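Local coordinates for protein AvrA (Salmonella typhimurium, PDB 6BE0) that probably transfers acetyl groups from acetyl-CoA to serine and threonine residues of target proteins, as a bacterial YopJ-family effector that binds inositol hexakisphosphate, at residues Ala192-Leu197 and Ser235-His239; His124-Asp129 and Ile140-Pro144; Arg271-Asn275 and Ser287-Lys291. All coordinates share one frame. Residue numbers count along the deposited sequence, not the author numbering.

Interaction 1 of 3, residues Ala192-Leu197 and Ser235-His239; sequences ALAKKL and SFYKH. With IHP (inositol hexakisphosphate), chain B.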
loop_
_atom_site.group_PDB
_atom_site.type_symbol
_atom_site.label_atom_id
_atom_site.label_comp_id
_atom_site.label_asym_id
_atom_site.label_seq_id
_atom_site.Cartn_x
_atom_site.Cartn_y
_atom_site.Cartn_z
ATOM N N ALA A 192 1.338 3.943 -3.245
ATOM C CA ALA A 192 1.850 4.967 -2.343
ATOM C C ALA A 192 2.684 4.341 -1.231
ATOM O O ALA A 192 3.795 4.792 -0.948
ATOM C CB ALA A 192 0.704 5.777 -1.755
ATOM N N LEU A 193 2.140 3.300 -0.608
ATOM C CA LEU A 193 2.840 2.590 0.456
ATOM C C LEU A 193 4.160 2.006 -0.039
ATOM O O LEU A 193 5.151 1.996 0.687
ATOM C CB LEU A 193 1.957 1.478 1.025
ATOM C CG LEU A 193 0.740 1.931 1.835
ATOM C CD1 LEU A 193 -0.136 0.738 2.186
ATOM C CD2 LEU A 193 1.161 2.677 3.089
ATOM N N ALA A 194 4.166 1.526 -1.279
ATOM C CA ALA A 194 5.371 0.954 -1.871
ATOM C C ALA A 194 6.521 1.955 -1.829
ATOM O O ALA A 194 7.646 1.609 -1.469
ATOM C CB ALA A 194 5.104 0.514 -3.300
ATOM N N LYS A 195 6.226 3.199 -2.191
ATOM C CA LYS A 195 7.235 4.249 -2.193
ATOM C C LYS A 195 7.630 4.631 -0.768
ATOM O O LYS A 195 8.784 4.965 -0.508
ATOM C CB LYS A 195 6.728 5.474 -2.962
ATOM C CG LYS A 195 7.087 5.449 -4.446
ATOM C CD LYS A 195 5.905 5.784 -5.349
ATOM C CE LYS A 195 5.516 7.251 -5.272
ATOM N NZ LYS A 195 4.441 7.583 -6.253
ATOM N N LYS A 196 6.676 4.570 0.155
ATOM C CA LYS A 196 6.956 4.864 1.558
ATOM C C LYS A 196 7.783 3.755 2.209
ATOM O O LYS A 196 8.591 4.019 3.100
ATOM C CB LYS A 196 5.653 5.069 2.335
ATOM C CG LYS A 196 4.919 6.362 1.997
ATOM C CD LYS A 196 5.700 7.584 2.462
ATOM C CE LYS A 196 4.953 8.876 2.170
ATOM N NZ LYS A 196 4.851 9.153 0.708
ATOM N N LEU A 197 7.578 2.516 1.767
ATOM C CA LEU A 197 8.359 1.389 2.269
ATOM C C LEU A 197 9.846 1.603 1.994
ATOM O O LEU A 197 10.702 1.145 2.753
ATOM C CB LEU A 197 7.890 0.076 1.634
ATOM C CG LEU A 197 6.564 -0.502 2.132
ATOM C CD1 LEU A 197 6.099 -1.628 1.218
ATOM C CD2 LEU A 197 6.684 -0.994 3.564
ATOM N N SER A 235 4.063 8.408 8.057
ATOM C CA SER A 235 3.912 8.641 6.623
ATOM C C SER A 235 3.011 7.611 5.939
ATOM O O SER A 235 2.543 7.833 4.822
ATOM C CB SER A 235 5.284 8.647 5.949
ATOM O OG SER A 235 5.939 7.404 6.117
ATOM N N PHE A 236 2.768 6.489 6.609
ATOM C CA PHE A 236 1.914 5.438 6.065
ATOM C C PHE A 236 0.430 5.792 6.157
ATOM O O PHE A 236 -0.394 5.220 5.444
ATOM C CB PHE A 236 2.172 4.120 6.797
ATOM C CG PHE A 236 3.359 3.360 6.278
ATOM C CD1 PHE A 236 4.573 3.993 6.085
ATOM C CD2 PHE A 236 3.260 2.008 5.995
ATOM C CE1 PHE A 236 5.666 3.296 5.608
ATOM C CE2 PHE A 236 4.350 1.306 5.520
ATOM C CZ PHE A 236 5.554 1.950 5.327
ATOM N N TYR A 237 0.100 6.738 7.032
ATOM C CA TYR A 237 -1.290 7.036 7.369
ATOM C C TYR A 237 -1.786 8.360 6.800
ATOM O O TYR A 237 -2.810 8.883 7.235
ATOM C CB TYR A 237 -1.454 7.043 8.888
ATOM C CG TYR A 237 -1.133 5.716 9.520
ATOM C CD1 TYR A 237 -2.144 4.848 9.905
ATOM C CD2 TYR A 237 0.182 5.322 9.718
ATOM C CE1 TYR A 237 -1.855 3.628 10.479
ATOM C CE2 TYR A 237 0.482 4.103 10.288
ATOM C CZ TYR A 237 -0.539 3.259 10.667
ATOM O OH TYR A 237 -0.247 2.044 11.239
ATOM N N LYS A 238 -1.067 8.900 5.824
ATOM C CA LYS A 238 -1.430 10.191 5.256
ATOM C C LYS A 238 -2.763 10.127 4.515
ATOM O O LYS A 238 -3.511 11.105 4.489
ATOM C CB LYS A 238 -0.331 10.681 4.316
ATOM C CG LYS A 238 1.006 10.907 5.006
ATOM C CD LYS A 238 2.077 11.375 4.030
ATOM C CE LYS A 238 1.735 12.731 3.434
ATOM N NZ LYS A 238 2.855 13.285 2.630
ATOM N N HIS A 239 -3.057 8.971 3.924
ATOM C CA HIS A 239 -4.281 8.793 3.142
ATOM C C HIS A 239 -5.372 8.064 3.920
ATOM O O HIS A 239 -6.352 7.611 3.330
ATOM C CB HIS A 239 -3.981 8.023 1.853
ATOM C CG HIS A 239 -3.010 8.714 0.948
ATOM N ND1 HIS A 239 -3.324 9.867 0.263
ATOM C CD2 HIS A 239 -1.732 8.412 0.613
ATOM C CE1 HIS A 239 -2.283 10.249 -0.454
ATOM N NE2 HIS A 239 -1.303 9.384 -0.259
HETATM C C1 IHP B . 6.033 13.255 -1.645
HETATM C C2 IHP B . 4.888 12.272 -1.861
HETATM C C3 IHP B . 3.564 12.864 -1.409
HETATM C C4 IHP B . 3.315 14.199 -2.078
HETATM C C5 IHP B . 4.400 15.167 -1.645
HETATM C C6 IHP B . 5.761 14.680 -2.122
HETATM O O11 IHP B . 7.187 12.737 -2.283
HETATM P P1 IHP B . 8.302 12.048 -1.374
HETATM O O21 IHP B . 8.847 10.830 -2.085
HETATM O O31 IHP B . 7.719 11.609 -0.047
HETATM O O41 IHP B . 9.419 13.030 -1.135
HETATM O O12 IHP B . 4.824 11.879 -3.250
HETATM P P2 IHP B . 5.073 10.369 -3.657
HETATM O O22 IHP B . 6.371 9.865 -3.072
HETATM O O32 IHP B . 3.953 9.489 -3.154
HETATM O O42 IHP B . 5.147 10.263 -5.164
HETATM O O13 IHP B . 2.503 11.949 -1.688
HETATM P P3 IHP B . 1.762 11.225 -0.478
HETATM O O23 IHP B . 1.452 9.796 -0.854
HETATM O O33 IHP B . 2.618 11.229 0.766
HETATM O O43 IHP B . 0.467 11.937 -0.185
HETATM O O14 IHP B . 1.989 14.679 -1.784
HETATM P P4 IHP B . 1.515 15.223 -0.342
HETATM O O24 IHP B . 0.163 14.634 -0.008
HETATM O O34 IHP B . 2.489 14.852 0.753
HETATM O O44 IHP B . 1.362 16.719 -0.390
HETATM O O15 IHP B . 4.156 16.489 -2.131
HETATM P P5 IHP B . 4.647 17.721 -1.265
HETATM O O25 IHP B . 5.658 17.264 -0.235
HETATM O O35 IHP B . 5.283 18.741 -2.176
HETATM O O45 IHP B . 3.484 18.363 -0.548
HETATM O O16 IHP B . 5.848 14.767 -3.543
HETATM P P6 IHP B . 7.087 15.471 -4.189
HETATM O O26 IHP B . 6.830 15.704 -5.655
HETATM O O36 IHP B . 7.340 16.793 -3.512
HETATM O O46 IHP B . 8.312 14.601 -4.051
#
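Residues 192-197, somewhat over one and a half turns of helix 186-199, face the 3-10 turn and loop of 235-239, with L193 and F236 the closest CA pair at 6.4 Å. Together they make one wall of the inositol hexakisphosphate (IHP) site. The apolar base is F236, a flat ring suited to filling the groove along the helix: L193 CD2 lies 3.6 Å from F236 CD2, L197 CD2 meets the ring edge 3.6 Å from F236 CZ, and K196 CB is 3.7 Å from F236 CE1. K196 thus spends its methylenes on packing, with its CD 3.7 Å from S235 OG, whose hydroxyl bonds to E200, and saves its ammonium for phosphate. Small A192 leaves room for the H239 imidazole. The long lysines K196 and K238 converge from the two segments on one phosphate oxygen, K196 NZ donating to IHP O33 at 3.0 Å and K238 NZ at 2.8 Å, while H239 NE2 donates to IHP O23 of the same phosphate at 2.8 Å.

Interaction 2 of 3, residues His124-Asp129 and Ile140-Pro144; sequences HISVVD and ILFEP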
loop_
_atom_site.group_PDB
_atom_site.type_symbol
_atom_site.label_atom_id
_atom_site.label_comp_id
_atom_site.label_asym_id
_atom_site.label_seq_id
_atom_site.Cartn_x
_atom_site.Cartn_y
_atom_site.Cartn_z
ATOM N N HIS A 124 -7.623 -7.072 -6.790
ATOM C CA HIS A 124 -7.247 -6.708 -5.432
ATOM C C HIS A 124 -5.732 -6.553 -5.365
ATOM O O HIS A 124 -4.996 -7.530 -5.219
ATOM C CB HIS A 124 -7.724 -7.748 -4.417
ATOM C CG HIS A 124 -7.493 -7.341 -2.996
ATOM N ND1 HIS A 124 -8.258 -6.390 -2.359
ATOM C CD2 HIS A 124 -6.567 -7.746 -2.092
ATOM C CE1 HIS A 124 -7.824 -6.229 -1.124
ATOM N NE2 HIS A 124 -6.797 -7.041 -0.934
ATOM N N ILE A 125 -5.281 -5.309 -5.481
ATOM C CA ILE A 125 -3.860 -5.005 -5.512
ATOM C C ILE A 125 -3.346 -4.675 -4.116
ATOM O O ILE A 125 -3.798 -3.716 -3.490
ATOM C CB ILE A 125 -3.571 -3.829 -6.469
ATOM C CG1 ILE A 125 -3.954 -4.220 -7.900
ATOM C CG2 ILE A 125 -2.101 -3.425 -6.404
ATOM C CD1 ILE A 125 -3.958 -3.066 -8.880
ATOM N N SER A 126 -2.407 -5.486 -3.635
ATOM C CA SER A 126 -1.740 -5.247 -2.358
ATOM C C SER A 126 -0.267 -4.935 -2.597
ATOM O O SER A 126 0.211 -5.011 -3.729
ATOM C CB SER A 126 -1.875 -6.459 -1.435
ATOM O OG SER A 126 -3.235 -6.774 -1.200
ATOM N N VAL A 127 0.443 -4.585 -1.530
ATOM C CA VAL A 127 1.877 -4.334 -1.614
ATOM C C VAL A 127 2.632 -5.250 -0.656
ATOM O O VAL A 127 2.210 -5.462 0.481
ATOM C CB VAL A 127 2.221 -2.857 -1.312
ATOM C CG1 VAL A 127 1.812 -2.474 0.103
ATOM C CG2 VAL A 127 3.707 -2.597 -1.538
ATOM N N VAL A 128 3.744 -5.798 -1.136
ATOM C CA VAL A 128 4.595 -6.676 -0.341
ATOM C C VAL A 128 5.968 -6.042 -0.173
ATOM O O VAL A 128 6.548 -5.564 -1.145
ATOM C CB VAL A 128 4.756 -8.064 -0.998
ATOM C CG1 VAL A 128 5.703 -8.947 -0.185
ATOM C CG2 VAL A 128 3.406 -8.739 -1.162
ATOM N N ASP A 129 6.484 -6.038 1.053
ATOM C CA ASP A 129 7.843 -5.570 1.301
ATOM C C ASP A 129 8.777 -6.758 1.489
ATOM O O ASP A 129 8.490 -7.672 2.264
ATOM C CB ASP A 129 7.900 -4.655 2.523
ATOM C CG ASP A 129 9.185 -3.840 2.585
ATOM O OD1 ASP A 129 9.768 -3.550 1.517
ATOM O OD2 ASP A 129 9.609 -3.481 3.701
ATOM N N ILE A 140 6.632 -9.355 3.929
ATOM C CA ILE A 140 5.462 -8.821 4.618
ATOM C C ILE A 140 4.440 -8.276 3.631
ATOM O O ILE A 140 4.721 -7.344 2.878
ATOM C CB ILE A 140 5.850 -7.713 5.615
ATOM C CG1 ILE A 140 6.850 -8.265 6.635
ATOM C CG2 ILE A 140 4.604 -7.176 6.323
ATOM C CD1 ILE A 140 7.384 -7.235 7.613
ATOM N N LEU A 141 3.250 -8.870 3.653
ATOM C CA LEU A 141 2.142 -8.439 2.812
ATOM C C LEU A 141 1.300 -7.411 3.556
ATOM O O LEU A 141 0.773 -7.695 4.630
ATOM C CB LEU A 141 1.283 -9.642 2.407
ATOM C CG LEU A 141 -0.011 -9.359 1.636
ATOM C CD1 LEU A 141 0.277 -8.778 0.265
ATOM C CD2 LEU A 141 -0.836 -10.632 1.519
ATOM N N PHE A 142 1.182 -6.216 2.986
ATOM C CA PHE A 142 0.384 -5.157 3.591
ATOM C C PHE A 142 -0.961 -5.026 2.892
ATOM O O PHE A 142 -1.025 -4.823 1.678
ATOM C CB PHE A 142 1.130 -3.822 3.546
ATOM C CG PHE A 142 2.367 -3.792 4.398
ATOM C CD1 PHE A 142 3.592 -4.178 3.879
ATOM C CD2 PHE A 142 2.305 -3.380 5.715
ATOM C CE1 PHE A 142 4.730 -4.152 4.661
ATOM C CE2 PHE A 142 3.442 -3.351 6.502
ATOM C CZ PHE A 142 4.653 -3.737 5.974
ATOM N N GLU A 143 -2.030 -5.158 3.671
ATOM C CA GLU A 143 -3.384 -4.943 3.183
ATOM C C GLU A 143 -3.865 -3.571 3.646
ATOM O O GLU A 143 -4.001 -3.343 4.849
ATOM C CB GLU A 143 -4.320 -6.040 3.693
ATOM C CG GLU A 143 -4.061 -7.416 3.094
ATOM C CD GLU A 143 -4.399 -7.494 1.614
ATOM O OE1 GLU A 143 -5.047 -6.562 1.095
ATOM O OE2 GLU A 143 -4.015 -8.493 0.969
ATOM N N PRO A 144 -4.104 -2.643 2.701
ATOM C CA PRO A 144 -4.559 -1.313 3.121
ATOM C C PRO A 144 -5.908 -1.336 3.842
ATOM O O PRO A 144 -6.138 -0.510 4.725
ATOM C CB PRO A 144 -4.664 -0.543 1.799
ATOM C CG PRO A 144 -3.742 -1.252 0.873
ATOM C CD PRO A 144 -3.831 -2.694 1.254
#
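Strands 125-133 and 136-143 form a beta hairpin in the central mixed sheet, and residues 124-129 run antiparallel to 140-144; the axes of 125-129 and 140-143 approach to 4.7 Å at 150°. H124, just before the strand, turns its imidazole to E143: NE2 donates to E143 OE1 at 2.7 Å, a His-carboxylate hydrogen bond. S126 points at the same carboxylate; its OG is 2.9 Å from both E143 OE1 and E143 OE2, weak bonds between which its single proton is not settled. V127 forms a hydrogen-bonded pair with F142, whose N donates to V127 O at 2.8 Å; V127 CG1 packs 3.8 Å from F142 CB, on the face that V127 presents to helix 186-199. V128 and L141 are a non-hydrogen-bonded pair with CA atoms only 4.4 Å apart, packing V128 CG2 against L141 CD1 at 3.4 Å, and branched apolar chains suit that buried face. D129 pairs with I140 through two bonds, D129 N to I140 O at 2.9 Å and I140 N to D129 O at 3.0 Å, while its buried carboxylate is satisfied by R113 and H208. A side-chain polar cluster around E143, whose carboxylate accepts a bond from H124 NE2, consistent with holding the ring in this orientation, thus gives way toward D129 to backbone pairing and apolar packing, with the D129 carboxylate held by partners outside the two segments.

Interaction 3 of 3, residues Arg271-Asn275 and Ser287-Lys291; sequences RFDNN and SAHKK. With IHP (inositol hexakisphosphate), chain B.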
loop_
_atom_site.group_PDB
_atom_site.type_symbol
_atom_site.label_atom_id
_atom_site.label_comp_id
_atom_site.label_asym_id
_atom_site.label_seq_id
_atom_site.Cartn_x
_atom_site.Cartn_y
_atom_site.Cartn_z
ATOM N N ARG A 271 -3.517 17.861 7.323
ATOM C CA ARG A 271 -3.586 17.336 5.967
ATOM C C ARG A 271 -4.879 16.557 5.738
ATOM O O ARG A 271 -5.481 16.646 4.667
ATOM C CB ARG A 271 -2.389 16.434 5.663
ATOM C CG ARG A 271 -2.644 15.530 4.474
ATOM C CD ARG A 271 -1.392 14.908 3.892
ATOM N NE ARG A 271 -1.758 13.883 2.917
ATOM C CZ ARG A 271 -2.305 14.136 1.733
ATOM N NH1 ARG A 271 -2.547 15.384 1.353
ATOM N NH2 ARG A 271 -2.615 13.137 0.922
ATOM N N PHE A 272 -5.291 15.782 6.737
ATOM C CA PHE A 272 -6.514 14.992 6.637
ATOM C C PHE A 272 -7.710 15.881 6.325
ATOM O O PHE A 272 -8.559 15.530 5.506
ATOM C CB PHE A 272 -6.769 14.217 7.933
ATOM C CG PHE A 272 -8.118 13.553 7.985
ATOM C CD1 PHE A 272 -8.337 12.347 7.342
ATOM C CD2 PHE A 272 -9.167 14.136 8.678
ATOM C CE1 PHE A 272 -9.578 11.735 7.388
ATOM C CE2 PHE A 272 -10.407 13.529 8.728
ATOM C CZ PHE A 272 -10.612 12.327 8.082
ATOM N N ASP A 273 -7.765 17.037 6.978
ATOM C CA ASP A 273 -8.854 17.982 6.776
ATOM C C ASP A 273 -8.754 18.683 5.422
ATOM O O ASP A 273 -9.771 18.962 4.788
ATOM C CB ASP A 273 -8.871 19.023 7.899
ATOM C CG ASP A 273 -9.348 18.451 9.225
ATOM O OD1 ASP A 273 -9.924 17.341 9.232
ATOM O OD2 ASP A 273 -9.160 19.120 10.262
ATOM N N ASN A 274 -7.532 18.964 4.980
ATOM C CA ASN A 274 -7.321 19.668 3.716
ATOM C C ASN A 274 -7.571 18.790 2.491
ATOM O O ASN A 274 -7.435 19.247 1.355
ATOM C CB ASN A 274 -5.901 20.232 3.654
ATOM C CG ASN A 274 -5.691 21.397 4.604
ATOM O OD1 ASN A 274 -6.647 22.012 5.078
ATOM N ND2 ASN A 274 -4.431 21.714 4.876
ATOM N N ASN A 275 -7.930 17.531 2.726
ATOM C CA ASN A 275 -8.246 16.603 1.646
ATOM C C ASN A 275 -9.543 15.855 1.934
ATOM O O ASN A 275 -9.663 14.662 1.647
ATOM C CB ASN A 275 -7.098 15.614 1.441
ATOM C CG ASN A 275 -5.814 16.294 1.012
ATOM O OD1 ASN A 275 -5.480 16.324 -0.171
ATOM N ND2 ASN A 275 -5.088 16.849 1.975
ATOM N N SER A 287 -8.539 11.881 -0.364
ATOM C CA SER A 287 -7.088 11.996 -0.468
ATOM C C SER A 287 -6.539 11.013 -1.497
ATOM O O SER A 287 -5.787 11.394 -2.396
ATOM C CB SER A 287 -6.428 11.757 0.892
ATOM O OG SER A 287 -5.067 12.147 0.869
ATOM N N ALA A 288 -6.921 9.747 -1.361
ATOM C CA ALA A 288 -6.476 8.709 -2.283
ATOM C C ALA A 288 -6.950 8.993 -3.704
ATOM O O ALA A 288 -6.216 8.764 -4.665
ATOM C CB ALA A 288 -6.972 7.346 -1.825
ATOM N N HIS A 289 -8.174 9.494 -3.837
ATOM C CA HIS A 289 -8.717 9.825 -5.150
ATOM C C HIS A 289 -7.932 10.967 -5.788
ATOM O O HIS A 289 -7.727 10.988 -7.001
ATOM C CB HIS A 289 -10.198 10.193 -5.046
ATOM C CG HIS A 289 -11.093 9.018 -4.801
ATOM N ND1 HIS A 289 -11.226 8.427 -3.563
ATOM C CD2 HIS A 289 -11.896 8.320 -5.639
ATOM C CE1 HIS A 289 -12.076 7.419 -3.649
ATOM N NE2 HIS A 289 -12.495 7.331 -4.897
ATOM N N LYS A 290 -7.491 11.914 -4.966
ATOM C CA LYS A 290 -6.654 13.006 -5.447
ATOM C C LYS A 290 -5.265 12.490 -5.806
ATOM O O LYS A 290 -4.637 12.988 -6.740
ATOM C CB LYS A 290 -6.556 14.120 -4.402
ATOM C CG LYS A 290 -7.833 14.942 -4.257
ATOM C CD LYS A 290 -7.795 15.871 -3.050
ATOM C CE LYS A 290 -6.812 17.017 -3.242
ATOM N NZ LYS A 290 -6.805 17.941 -2.070
ATOM N N LYS A 291 -4.786 11.487 -5.073
ATOM C CA LYS A 291 -3.469 10.919 -5.344
ATOM C C LYS A 291 -3.448 10.217 -6.699
ATOM O O LYS A 291 -2.448 10.273 -7.415
ATOM C CB LYS A 291 -3.053 9.939 -4.244
ATOM C CG LYS A 291 -1.613 9.434 -4.373
ATOM C CD LYS A 291 -0.601 10.570 -4.259
ATOM C CE LYS A 291 0.833 10.083 -4.407
ATOM N NZ LYS A 291 1.245 9.179 -3.301
HETATM C C1 IHP B . 6.033 13.255 -1.645
HETATM C C2 IHP B . 4.888 12.272 -1.861
HETATM C C3 IHP B . 3.564 12.864 -1.409
HETATM C C4 IHP B . 3.315 14.199 -2.078
HETATM C C5 IHP B . 4.400 15.167 -1.645
HETATM C C6 IHP B . 5.761 14.680 -2.122
HETATM O O11 IHP B . 7.187 12.737 -2.283
HETATM P P1 IHP B . 8.302 12.048 -1.374
HETATM O O21 IHP B . 8.847 10.830 -2.085
HETATM O O31 IHP B . 7.719 11.609 -0.047
HETATM O O41 IHP B . 9.419 13.030 -1.135
HETATM O O12 IHP B . 4.824 11.879 -3.250
HETATM P P2 IHP B . 5.073 10.369 -3.657
HETATM O O22 IHP B . 6.371 9.865 -3.072
HETATM O O32 IHP B . 3.953 9.489 -3.154
HETATM O O42 IHP B . 5.147 10.263 -5.164
HETATM O O13 IHP B . 2.503 11.949 -1.688
HETATM P P3 IHP B . 1.762 11.225 -0.478
HETATM O O23 IHP B . 1.452 9.796 -0.854
HETATM O O33 IHP B . 2.618 11.229 0.766
HETATM O O43 IHP B . 0.467 11.937 -0.185
HETATM O O14 IHP B . 1.989 14.679 -1.784
HETATM P P4 IHP B . 1.515 15.223 -0.342
HETATM O O24 IHP B . 0.163 14.634 -0.008
HETATM O O34 IHP B . 2.489 14.852 0.753
HETATM O O44 IHP B . 1.362 16.719 -0.390
HETATM O O15 IHP B . 4.156 16.489 -2.131
HETATM P P5 IHP B . 4.647 17.721 -1.265
HETATM O O25 IHP B . 5.658 17.264 -0.235
HETATM O O35 IHP B . 5.283 18.741 -2.176
HETATM O O45 IHP B . 3.484 18.363 -0.548
HETATM O O16 IHP B . 5.848 14.767 -3.543
HETATM P P6 IHP B . 7.087 15.471 -4.189
HETATM O O26 IHP B . 6.830 15.704 -5.655
HETATM O O36 IHP B . 7.340 16.793 -3.512
HETATM O O46 IHP B . 8.312 14.601 -4.051
HETATM O O HOH W 1 -3.585 12.920 -2.120
#
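S287 opens helix 287-300 beside the end of helix 268-273, its CA 5.2 Å from that of N275. The backbones are close enough that S287 CB lies 4.0 Å from N275 CB, and a small serine fits there; its hydroxyl pairs with H239. S287 O accepts a 2.7 Å hydrogen bond from a water, which accepts one from R271 NH2 at 3.2 Å, so the water bridges the two helices. One turn on, K290 reaches back, NZ donating to N275 OD1 at 2.8 Å. Asparagine suits this place because its amide serves both ways: N275 ND2 donates to R271 O at 2.7 Å, tying off the helix it follows. K291 turns instead to the ligand, NZ donating to IHP O23 at 2.5 Å and to IHP O32 at 2.7 Å, oxygens of two different phosphates. R271 lays a face of its guanidinium against the same ligand, CZ 3.1 Å from IHP O24. Such converging cationic side chains, from separate helices, are characteristic of an inositol hexakisphosphate pocket.

In the fold
Along the chain the contacts come in series: the hairpin of interaction 2, then interaction 1, then interaction 3 toward the C-terminus. In space interaction 1 is the middle member, with centres 12 Å from interaction 2 and 13 Å from interaction 3, whereas 2 and 3 lie 21 Å apart and do not touch. Helix 186-199 makes the junction: A194 and L197 pack on V127 of the central sheet, and A192 meets K291 of helix 287-300. H239 ND1 probably bonds to S287 OG at 2.9 Å, joining interactions 1 and 3, which share the inositol hexakisphosphate. The ligand thus bridges distant parts of the sequence, next to a helix packed on the sheet core.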